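Local coordinates for protein putative oxidoreductase molybdopterin-binding subunit (Sulfolobus tokodaii, PDB 4ZOH) that binds a molybdenum pterin cytosine dinucleotide cofactor and probably catalyses hydroxylation of its substrate as the large subunit of a xanthine dehydrogenase-like enzyme, at residues D25-L28 / P29-F33; I84-D87 / R88-Y92; N291-E294 / S295-K299; T634-D638 / Y639-T643. One frame throughout, in Å; residues are numbered along the deposited sequence.

Contacts 1 and 2 form one neighbourhood in the a/b hammerhead domain, with centres 12 Å apart. Their strands, 32-38 and 79-85, are neighbours in one sheet, joined by a probable hydrogen bond from Phe33 N to Ala85 O (2.9 Å), and the ring of Phe33 packs on helix 88-95. Contacts 3 and 4 belong to the cofactor-binding part of the chain. The side chain of Asp293 in contact 3 lies about 8 Å from the molybdenum. That of Ile641 in contact 4 is about 8 Å from an iron-sulphur cluster and about 12 Å from the pterin cytosine dinucleotide. The centres of contacts 3 and 4 are 26 Å apart, and their nearest atoms about 14 Å.

Contact 1: D25-L28 / P29-F33; sequences DIEL and PGTLF
Thr31 folds back on Leu28 across a type II beta turn, Leu28 to Thr31, which leads into strand 32-38 of the a/b hammerhead domain. Leu28 O takes two donors of the same residue: Thr31 OG1 at 2.6 Å and Thr31 N at 3.2 Å. Both come from the same face of the carbonyl plane, well out of it, so neither lies on a lone pair. The side-chain bond depends on rotation at Thr31: chi1 of -67° sets OG1 beside its own backbone N, so that the hydroxyl and the N-H reach the same oxygen. Gly30 occupies the third place of the turn with a positive phi of 63°, as a type II turn requires.

Glu27 meets Thr31 with the two side chains crossing at about a right angle. Its chain bends at chi2, and OE1 comes to 3.8 Å from Thr31 CB, a van der Waals approach; the other carboxylate oxygen, OE2, forms a salt bridge with Lys240. Leu28 and Pro29 are turned obliquely to each other instead. Leu28 also packs on Leu171 and Tyr173 of strand 170-174, while Pro29 touches Asp25 of the second subunit, placing the turn at a subunit boundary. At the turn's first peptide, the trans link sets Leu28 CB beside Pro29 CD, at 3.4 Å.

Contact 2: I84-D87 / R88-Y92; sequences IAKD and RYEAY
Asp87 O receives Ala91 N at 2.8 Å, nearly along the C=O axis, the first regular bond of helix 88-95. Asp87 is the N-cap of this helix, which follows directly on strand 79-85 in the a/b hammerhead domain. Its side chain makes the capping bond: OD1 accepts from Glu90 N at 3.1 Å, with an angle of 164° at the hydrogen. Chi1 of 82° places the carboxylate between the backbone N and the carbonyl carbon, which turns OD1 over the first helical turn. OD2 is engaged outside this turn, where a basic side chain of another protein chain forms a salt bridge with it.

Behind the cap, Ala85, the last residue of the strand, points its CB at the helix, where it meets Ala91 N at 3.5 Å and Ala91 CB at 4.0 Å. Small side chains on both sides thus accompany a close approach of the strand end to the helix.

Glu90 leaves the helix extended beyond CG and crosses Lys86 at a slant. Glu90 OE2 is as far from Lys86 NZ as from the like-charged Asp87 OD1, 4.5 Å in each case and beyond a salt bridge, and Lys86 NZ instead donates to the backbone of another protein chain. Arg88 turns away to Asp24, and the Tyr89 hydroxyl bonds to another protein chain. A water ties Glu90 back to the strand end: it donates to Glu90 OE1, at a doubtfully short distance, and accepts from Lys86 N at 2.9 Å.

Contact 3: N291-E294 / S295-K299; sequences NDDE and SGNVK
The backbone from Asn291 to Lys299 is regular alpha helix, with Ser295 N bonded to Asn291 O at 2.8 Å and Val298 N to Glu294 O at 2.9 Å, whereas the intervening bonds of Gly296 N and Asn297 N are long and weak. This is the middle of helix 288-304, the helix of the beta-alpha-beta unit between strands 272-282 and 313-321.

On one side of it Glu294 reaches forward to Asn297, one turn on. Its CG is trans to the backbone N, and a bend at chi2 (62°) then carries the carboxylate toward the C-terminal end of the helix. There OE1 accepts from Asn297 ND2 at 2.9 Å. The two flat groups stand almost perpendicular, 89° between carboxylate and amide planes, and the donor sits above the carboxylate plane. Each group has a further partner: Glu294 OE2 forms a salt bridge with Lys258, and Asn297 ND2 also donates to Ser330 OG. Replacing Glu294 by an alanine would probably leave the Lys258 ammonium without this mate and the Asn297 amide held by fewer bonds.

Asp293 lies next to this pair, its OD2 accepting from Ser330 N, so that both Asp293 and Asn297 fasten the helix to the same residue. The side chain of Asp293 is about 8 Å from the molybdenum. A water lies 2.9 Å from Asp293 OD1 and 2.8 Å from Asn297 OD1, although more acceptors surround it than it has protons to give.

Contact 4: T634-D638 / Y639-T643; sequences TNFQD and YPIPT
The ring of Phe636 has the carbonyl oxygen of Tyr639 at its edge, near the ring plane, with CD1 4.0 Å from Tyr639 O. Ile641 approaches the same ring obliquely, its CD1 3.8 Å from Phe636 CE1; chi1 of 72° swings CG1 round to carry the methyl there. Phe249 adds an edge-to-face ring contact from outside the loop.

Polar groups tie the loop together. Tyr639 N donates to Asn635 O at 2.7 Å, and Asn635 OD1 accepts from Asp638 N, three residues on, also at 2.7 Å. The carboxylate of Asp638 receives two amides: Asn635 ND2 reaches OD2 at 3.1 Å from above the carboxylate plane, while Gln637 NE2 meets OD1 at 2.9 Å on the syn side, 32° out of that plane. With an alanine at Asp638 the Gln637 and Asn635 amides would probably lose their carboxylate acceptor and be freer to turn.

Ile641 N makes a weak bond to Tyr639 O. The loop between helix 600-619 and strand 651-655 thus combines an Asx motif, made by Asn635 OD1 and Asp638 N, with an inverse gamma turn centred on Pro640, and brings the side chain of Ile641 to about 8 Å from an iron-sulphur cluster.

Contact 1: D25-L28 / P29-F33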
loop_
_atom_site.group_PDB
_atom_site.type_symbol
_atom_site.label_atom_id
_atom_site.label_comp_id
_atom_site.label_asym_id
_atom_site.label_seq_id
_atom_site.Cartn_x
_atom_site.Cartn_y
_atom_site.Cartn_z
ATOM N N ASP A 25 -8.496 4.072 -3.168
ATOM C CA ASP A 25 -7.186 4.480 -3.655
ATOM C C ASP A 25 -6.086 3.553 -3.139
ATOM O O ASP A 25 -4.891 3.805 -3.412
ATOM C CB ASP A 25 -6.844 5.900 -3.191
ATOM C CG ASP A 25 -7.929 6.923 -3.565
ATOM O OD1 ASP A 25 -8.656 6.744 -4.557
ATOM O OD2 ASP A 25 -8.053 7.852 -2.779
ATOM N N ILE A 26 -6.469 2.570 -2.310
ATOM C CA ILE A 26 -5.503 1.650 -1.707
ATOM C C ILE A 26 -5.510 0.312 -2.401
ATOM O O ILE A 26 -6.559 -0.192 -2.731
ATOM C CB ILE A 26 -5.706 1.457 -0.189
ATOM C CG1 ILE A 26 -5.807 2.841 0.475
ATOM C CG2 ILE A 26 -4.505 0.686 0.361
ATOM C CD1 ILE A 26 -6.363 2.789 1.879
ATOM N N GLU A 27 -4.319 -0.238 -2.616
ATOM C CA GLU A 27 -4.133 -1.517 -3.292
ATOM C C GLU A 27 -3.114 -2.350 -2.513
ATOM O O GLU A 27 -2.165 -1.814 -1.973
ATOM C CB GLU A 27 -3.579 -1.365 -4.741
ATOM C CG GLU A 27 -4.525 -0.765 -5.756
ATOM C CD GLU A 27 -5.877 -1.443 -5.801
ATOM O OE1 GLU A 27 -5.971 -2.642 -5.491
ATOM O OE2 GLU A 27 -6.873 -0.758 -6.142
ATOM N N LEU A 28 -3.290 -3.664 -2.498
ATOM C CA LEU A 28 -2.251 -4.545 -2.012
ATOM C C LEU A 28 -1.931 -5.587 -3.129
ATOM O O LEU A 28 -2.732 -5.764 -4.071
ATOM C CB LEU A 28 -2.778 -5.210 -0.744
ATOM C CG LEU A 28 -2.767 -4.288 0.470
ATOM C CD1 LEU A 28 -3.643 -4.857 1.598
ATOM C CD2 LEU A 28 -1.356 -3.855 0.940
ATOM N N PRO A 29 -0.787 -6.281 -3.045
ATOM C CA PRO A 29 -0.418 -7.288 -4.093
ATOM C C PRO A 29 -1.499 -8.390 -4.176
ATOM O O PRO A 29 -1.942 -8.873 -3.145
ATOM C CB PRO A 29 0.868 -7.925 -3.527
ATOM C CG PRO A 29 1.418 -6.930 -2.524
ATOM C CD PRO A 29 0.182 -6.296 -1.911
ATOM N N GLY A 30 -1.904 -8.759 -5.383
ATOM C CA GLY A 30 -2.949 -9.751 -5.615
ATOM C C GLY A 30 -4.351 -9.448 -5.124
ATOM O O GLY A 30 -5.136 -10.357 -4.966
ATOM N N THR A 31 -4.683 -8.184 -4.902
ATOM C CA THR A 31 -6.006 -7.802 -4.409
ATOM C C THR A 31 -7.093 -8.319 -5.330
ATOM O O THR A 31 -6.993 -8.148 -6.533
ATOM C CB THR A 31 -6.131 -6.255 -4.311
ATOM O OG1 THR A 31 -5.225 -5.773 -3.276
ATOM C CG2 THR A 31 -7.580 -5.900 -3.941
ATOM N N LEU A 32 -8.091 -8.970 -4.757
ATOM C CA LEU A 32 -9.246 -9.439 -5.485
ATOM C C LEU A 32 -10.449 -8.490 -5.242
ATOM O O LEU A 32 -10.474 -7.749 -4.241
ATOM C CB LEU A 32 -9.627 -10.869 -5.015
ATOM C CG LEU A 32 -8.608 -11.995 -5.294
ATOM C CD1 LEU A 32 -9.028 -13.304 -4.621
ATOM C CD2 LEU A 32 -8.550 -12.200 -6.781
ATOM N N PHE A 33 -11.419 -8.507 -6.154
ATOM C CA PHE A 33 -12.593 -7.647 -6.022
ATOM C C PHE A 33 -13.808 -8.457 -5.629
ATOM O O PHE A 33 -14.025 -9.545 -6.168
ATOM C CB PHE A 33 -12.852 -6.827 -7.287
ATOM C CG PHE A 33 -13.791 -5.700 -7.043
ATOM C CD1 PHE A 33 -15.192 -5.876 -7.216
ATOM C CD2 PHE A 33 -13.295 -4.456 -6.509
ATOM C CE1 PHE A 33 -16.067 -4.825 -6.930
ATOM C CE2 PHE A 33 -14.180 -3.414 -6.209
ATOM C CZ PHE A 33 -15.567 -3.595 -6.441
#

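Contact 2: I84-D87 / R88-Y92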
loop_
_atom_site.group_PDB
_atom_site.type_symbol
_atom_site.label_atom_id
_atom_site.label_comp_id
_atom_site.label_asym_id
_atom_site.label_seq_id
_atom_site.Cartn_x
_atom_site.Cartn_y
_atom_site.Cartn_z
ATOM N N ILE A 84 -16.500 -13.303 -5.882
ATOM C CA ILE A 84 -15.074 -12.870 -5.902
ATOM C C ILE A 84 -14.463 -13.012 -7.300
ATOM O O ILE A 84 -14.640 -14.042 -7.976
ATOM C CB ILE A 84 -14.244 -13.591 -4.836
ATOM C CG1 ILE A 84 -15.058 -13.637 -3.528
ATOM C CG2 ILE A 84 -12.836 -12.939 -4.705
ATOM C CD1 ILE A 84 -14.323 -13.639 -2.214
ATOM N N ALA A 85 -13.824 -11.958 -7.796
ATOM C CA ALA A 85 -13.198 -12.072 -9.108
ATOM C C ALA A 85 -11.891 -11.250 -9.169
ATOM O O ALA A 85 -11.521 -10.553 -8.213
ATOM C CB ALA A 85 -14.168 -11.665 -10.224
ATOM N N LYS A 86 -11.225 -11.333 -10.304
ATOM C CA LYS A 86 -9.940 -10.717 -10.535
ATOM C C LYS A 86 -10.027 -9.228 -10.479
ATOM O O LYS A 86 -9.049 -8.616 -10.097
ATOM C CB LYS A 86 -9.436 -11.159 -11.909
ATOM C CG LYS A 86 -8.293 -10.394 -12.561
ATOM C CD LYS A 86 -8.365 -10.455 -14.094
ATOM C CE LYS A 86 -6.980 -10.529 -14.721
ATOM N NZ LYS A 86 -6.909 -11.426 -15.924
ATOM N N ASP A 87 -11.147 -8.654 -10.939
ATOM C CA ASP A 87 -11.387 -7.195 -10.861
ATOM C C ASP A 87 -12.877 -6.843 -10.876
ATOM O O ASP A 87 -13.730 -7.734 -11.070
ATOM C CB ASP A 87 -10.611 -6.439 -11.942
ATOM C CG ASP A 87 -11.281 -6.453 -13.242
ATOM O OD1 ASP A 87 -12.216 -7.213 -13.510
ATOM O OD2 ASP A 87 -10.874 -5.672 -14.038
ATOM N N ARG A 88 -13.200 -5.565 -10.677
ATOM C CA ARG A 88 -14.590 -5.143 -10.525
ATOM C C ARG A 88 -15.483 -5.472 -11.726
ATOM O O ARG A 88 -16.659 -5.811 -11.520
ATOM C CB ARG A 88 -14.705 -3.664 -10.182
ATOM C CG ARG A 88 -13.902 -2.713 -11.056
ATOM C CD ARG A 88 -13.706 -1.387 -10.250
ATOM N NE ARG A 88 -12.730 -1.569 -9.161
ATOM C CZ ARG A 88 -12.646 -0.733 -8.126
ATOM N NH1 ARG A 88 -13.486 0.336 -8.030
ATOM N NH2 ARG A 88 -11.748 -0.949 -7.189
ATOM N N TYR A 89 -14.939 -5.370 -12.942
ATOM C CA TYR A 89 -15.694 -5.594 -14.152
ATOM C C TYR A 89 -16.100 -7.053 -14.209
ATOM O O TYR A 89 -17.248 -7.348 -14.484
ATOM C CB TYR A 89 -14.863 -5.207 -15.412
ATOM C CG TYR A 89 -14.782 -3.688 -15.632
ATOM C CD1 TYR A 89 -15.507 -3.069 -16.685
ATOM C CD2 TYR A 89 -13.998 -2.842 -14.788
ATOM C CE1 TYR A 89 -15.413 -1.678 -16.908
ATOM C CE2 TYR A 89 -13.902 -1.459 -15.022
ATOM C CZ TYR A 89 -14.624 -0.887 -16.072
ATOM O OH TYR A 89 -14.589 0.473 -16.313
ATOM N N GLU A 90 -15.159 -7.948 -13.890
ATOM C CA GLU A 90 -15.406 -9.379 -13.937
ATOM C C GLU A 90 -16.250 -9.809 -12.790
ATOM O O GLU A 90 -17.101 -10.685 -12.965
ATOM C CB GLU A 90 -14.099 -10.179 -13.984
ATOM C CG GLU A 90 -13.345 -9.898 -15.288
ATOM C CD GLU A 90 -12.084 -10.741 -15.466
ATOM O OE1 GLU A 90 -11.857 -11.635 -14.622
ATOM O OE2 GLU A 90 -11.312 -10.524 -16.428
ATOM N N ALA A 91 -16.092 -9.155 -11.637
ATOM C CA ALA A 91 -16.988 -9.399 -10.491
ATOM C C ALA A 91 -18.447 -9.170 -10.887
ATOM O O ALA A 91 -19.344 -9.972 -10.528
ATOM C CB ALA A 91 -16.612 -8.590 -9.249
ATOM N N TYR A 92 -18.704 -8.097 -11.652
ATOM C CA TYR A 92 -20.099 -7.808 -11.965
ATOM C C TYR A 92 -20.615 -8.717 -13.081
ATOM O O TYR A 92 -21.780 -9.036 -13.074
ATOM C CB TYR A 92 -20.382 -6.308 -12.129
ATOM C CG TYR A 92 -20.506 -5.632 -10.734
ATOM C CD1 TYR A 92 -19.331 -5.221 -10.029
ATOM C CD2 TYR A 92 -21.757 -5.411 -10.099
ATOM C CE1 TYR A 92 -19.382 -4.606 -8.769
ATOM C CE2 TYR A 92 -21.828 -4.800 -8.802
ATOM C CZ TYR A 92 -20.616 -4.390 -8.149
ATOM O OH TYR A 92 -20.543 -3.781 -6.896
HETATM O O HOH W 1 -12.035 -13.007 -12.578
#

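Contact 3: N291-E294 / S295-K299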
loop_
_atom_site.group_PDB
_atom_site.type_symbol
_atom_site.label_atom_id
_atom_site.label_comp_id
_atom_site.label_asym_id
_atom_site.label_seq_id
_atom_site.Cartn_x
_atom_site.Cartn_y
_atom_site.Cartn_z
ATOM N N ASN A 291 -30.465 -1.666 13.970
ATOM C CA ASN A 291 -31.612 -1.536 14.912
ATOM C C ASN A 291 -31.206 -0.892 16.154
ATOM O O ASN A 291 -31.897 -0.013 16.655
ATOM C CB ASN A 291 -32.245 -2.884 15.235
ATOM C CG ASN A 291 -32.762 -3.552 13.999
ATOM O OD1 ASN A 291 -32.968 -4.727 14.021
ATOM N ND2 ASN A 291 -32.988 -2.797 12.904
ATOM N N ASP A 292 -30.081 -1.313 16.672
ATOM C CA ASP A 292 -29.604 -0.762 17.899
ATOM C C ASP A 292 -29.273 0.801 17.754
ATOM O O ASP A 292 -29.504 1.574 18.684
ATOM C CB ASP A 292 -28.346 -1.548 18.289
ATOM C CG ASP A 292 -27.638 -0.961 19.507
ATOM O OD1 ASP A 292 -28.251 -0.795 20.613
ATOM O OD2 ASP A 292 -26.436 -0.650 19.355
ATOM N N ASP A 293 -28.655 1.189 16.631
ATOM C CA ASP A 293 -28.295 2.592 16.284
ATOM C C ASP A 293 -29.566 3.425 16.255
ATOM O O ASP A 293 -29.729 4.338 17.049
ATOM C CB ASP A 293 -27.672 2.569 14.863
ATOM C CG ASP A 293 -27.227 3.958 14.373
ATOM O OD1 ASP A 293 -27.010 4.837 15.229
ATOM O OD2 ASP A 293 -27.109 4.118 13.133
ATOM N N GLU A 294 -30.490 3.035 15.390
ATOM C CA GLU A 294 -31.729 3.742 15.201
ATOM C C GLU A 294 -32.703 3.744 16.377
ATOM O O GLU A 294 -33.366 4.763 16.638
ATOM C CB GLU A 294 -32.476 3.281 13.973
ATOM C CG GLU A 294 -33.705 4.154 13.746
ATOM C CD GLU A 294 -33.399 5.653 13.478
ATOM O OE1 GLU A 294 -32.220 6.065 13.412
ATOM O OE2 GLU A 294 -34.362 6.407 13.359
ATOM N N SER A 295 -32.818 2.614 17.078
ATOM C CA SER A 295 -33.651 2.611 18.260
ATOM C C SER A 295 -33.184 3.637 19.346
ATOM O O SER A 295 -34.031 4.254 20.008
ATOM C CB SER A 295 -33.770 1.180 18.826
ATOM O OG SER A 295 -33.994 1.177 20.224
ATOM N N GLY A 296 -31.875 3.789 19.571
ATOM C CA GLY A 296 -31.405 4.867 20.476
ATOM C C GLY A 296 -31.887 6.250 19.972
ATOM O O GLY A 296 -32.214 7.158 20.777
ATOM N N ASN A 297 -31.913 6.392 18.644
ATOM C CA ASN A 297 -32.386 7.640 17.962
ATOM C C ASN A 297 -33.902 7.924 18.174
ATOM O O ASN A 297 -34.307 9.095 18.309
ATOM C CB ASN A 297 -32.074 7.575 16.456
ATOM C CG ASN A 297 -30.583 7.604 16.183
ATOM O OD1 ASN A 297 -29.798 7.842 17.074
ATOM N ND2 ASN A 297 -30.200 7.414 14.952
ATOM N N VAL A 298 -34.708 6.841 18.238
ATOM C CA VAL A 298 -36.141 6.975 18.552
ATOM C C VAL A 298 -36.386 7.692 19.868
ATOM O O VAL A 298 -37.261 8.596 19.978
ATOM C CB VAL A 298 -36.890 5.602 18.452
ATOM C CG1 VAL A 298 -38.325 5.748 18.942
ATOM C CG2 VAL A 298 -36.855 5.090 17.007
ATOM N N LYS A 299 -35.594 7.328 20.831
ATOM C CA LYS A 299 -35.600 7.918 22.111
ATOM C C LYS A 299 -35.211 9.390 22.082
ATOM O O LYS A 299 -35.837 10.189 22.795
ATOM C CB LYS A 299 -34.692 7.142 23.033
ATOM C CG LYS A 299 -35.243 5.709 23.185
ATOM C CD LYS A 299 -34.354 4.925 24.117
ATOM C CE LYS A 299 -34.582 3.439 23.982
ATOM N NZ LYS A 299 -33.752 2.920 25.118
HETATM O O HOH W 2 -27.554 6.269 17.688
#

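Contact 4: T634-D638 / Y639-T643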
loop_
_atom_site.group_PDB
_atom_site.type_symbol
_atom_site.label_atom_id
_atom_site.label_comp_id
_atom_site.label_asym_id
_atom_site.label_seq_id
_atom_site.Cartn_x
_atom_site.Cartn_y
_atom_site.Cartn_z
ATOM N N THR A 634 -33.090 5.536 -6.816
ATOM C CA THR A 634 -31.868 4.793 -6.562
ATOM C C THR A 634 -30.604 5.388 -7.263
ATOM O O THR A 634 -29.606 4.684 -7.438
ATOM C CB THR A 634 -32.058 3.296 -6.949
ATOM O OG1 THR A 634 -32.201 3.217 -8.356
ATOM C CG2 THR A 634 -33.290 2.694 -6.307
ATOM N N ASN A 635 -30.648 6.669 -7.622
ATOM C CA ASN A 635 -29.514 7.354 -8.261
ATOM C C ASN A 635 -29.619 8.832 -8.026
ATOM O O ASN A 635 -30.630 9.297 -7.522
ATOM C CB ASN A 635 -29.476 7.063 -9.739
ATOM C CG ASN A 635 -30.761 7.416 -10.380
ATOM O OD1 ASN A 635 -31.142 8.590 -10.422
ATOM N ND2 ASN A 635 -31.493 6.393 -10.815
ATOM N N PHE A 636 -28.538 9.570 -8.305
ATOM C CA PHE A 636 -28.516 11.016 -8.050
ATOM C C PHE A 636 -29.412 11.839 -8.968
ATOM O O PHE A 636 -29.633 13.005 -8.679
ATOM C CB PHE A 636 -27.104 11.593 -8.019
ATOM C CG PHE A 636 -26.383 11.335 -6.753
ATOM C CD1 PHE A 636 -26.933 11.710 -5.536
ATOM C CD2 PHE A 636 -25.135 10.672 -6.778
ATOM C CE1 PHE A 636 -26.236 11.477 -4.345
ATOM C CE2 PHE A 636 -24.431 10.466 -5.601
ATOM C CZ PHE A 636 -24.969 10.871 -4.370
ATOM N N GLN A 637 -29.962 11.233 -10.015
ATOM C CA GLN A 637 -31.037 11.888 -10.800
ATOM C C GLN A 637 -32.314 11.778 -10.008
ATOM O O GLN A 637 -32.856 12.808 -9.700
ATOM C CB GLN A 637 -31.153 11.302 -12.219
ATOM C CG GLN A 637 -32.415 11.635 -12.997
ATOM C CD GLN A 637 -32.573 10.702 -14.192
ATOM O OE1 GLN A 637 -32.028 10.934 -15.259
ATOM N NE2 GLN A 637 -33.306 9.617 -14.001
ATOM N N ASP A 638 -32.745 10.559 -9.598
ATOM C CA ASP A 638 -34.051 10.390 -8.909
ATOM C C ASP A 638 -34.049 10.662 -7.393
ATOM O O ASP A 638 -35.100 10.840 -6.790
ATOM C CB ASP A 638 -34.679 8.999 -9.155
ATOM C CG ASP A 638 -34.638 8.582 -10.586
ATOM O OD1 ASP A 638 -34.822 9.428 -11.482
ATOM O OD2 ASP A 638 -34.399 7.384 -10.835
ATOM N N TYR A 639 -32.879 10.637 -6.752
ATOM C CA TYR A 639 -32.760 11.083 -5.360
ATOM C C TYR A 639 -32.046 12.440 -5.374
ATOM O O TYR A 639 -30.828 12.495 -5.444
ATOM C CB TYR A 639 -32.031 10.077 -4.464
ATOM C CG TYR A 639 -32.153 10.484 -3.020
ATOM C CD1 TYR A 639 -33.285 10.162 -2.288
ATOM C CD2 TYR A 639 -31.151 11.220 -2.406
ATOM C CE1 TYR A 639 -33.407 10.562 -0.950
ATOM C CE2 TYR A 639 -31.270 11.633 -1.105
ATOM C CZ TYR A 639 -32.430 11.315 -0.388
ATOM O OH TYR A 639 -32.505 11.743 0.908
ATOM N N PRO A 640 -32.816 13.541 -5.346
ATOM C CA PRO A 640 -32.265 14.842 -5.800
ATOM C C PRO A 640 -31.516 15.605 -4.729
ATOM O O PRO A 640 -32.060 16.604 -4.185
ATOM C CB PRO A 640 -33.542 15.609 -6.206
ATOM C CG PRO A 640 -34.566 15.098 -5.241
ATOM C CD PRO A 640 -34.273 13.630 -5.063
ATOM N N ILE A 641 -30.272 15.217 -4.417
ATOM C CA ILE A 641 -29.547 16.058 -3.457
ATOM C C ILE A 641 -29.282 17.438 -4.169
ATOM O O ILE A 641 -29.175 17.467 -5.400
ATOM C CB ILE A 641 -28.267 15.382 -2.906
ATOM C CG1 ILE A 641 -27.116 15.288 -3.931
ATOM C CG2 ILE A 641 -28.655 13.997 -2.386
ATOM C CD1 ILE A 641 -25.750 15.027 -3.225
ATOM N N PRO A 642 -29.196 18.546 -3.408
ATOM C CA PRO A 642 -29.124 19.834 -4.145
ATOM C C PRO A 642 -27.771 20.102 -4.866
ATOM O O PRO A 642 -26.698 19.732 -4.358
ATOM C CB PRO A 642 -29.324 20.893 -3.070
ATOM C CG PRO A 642 -29.062 20.251 -1.802
ATOM C CD PRO A 642 -29.373 18.765 -1.956
ATOM N N THR A 643 -27.851 20.684 -6.057
ATOM C CA THR A 643 -26.704 21.381 -6.654
ATOM C C THR A 643 -26.512 22.779 -6.045
ATOM O O THR A 643 -27.334 23.231 -5.217
ATOM C CB THR A 643 -26.868 21.485 -8.167
ATOM O OG1 THR A 643 -27.773 22.570 -8.473
ATOM C CG2 THR A 643 -27.425 20.192 -8.784
#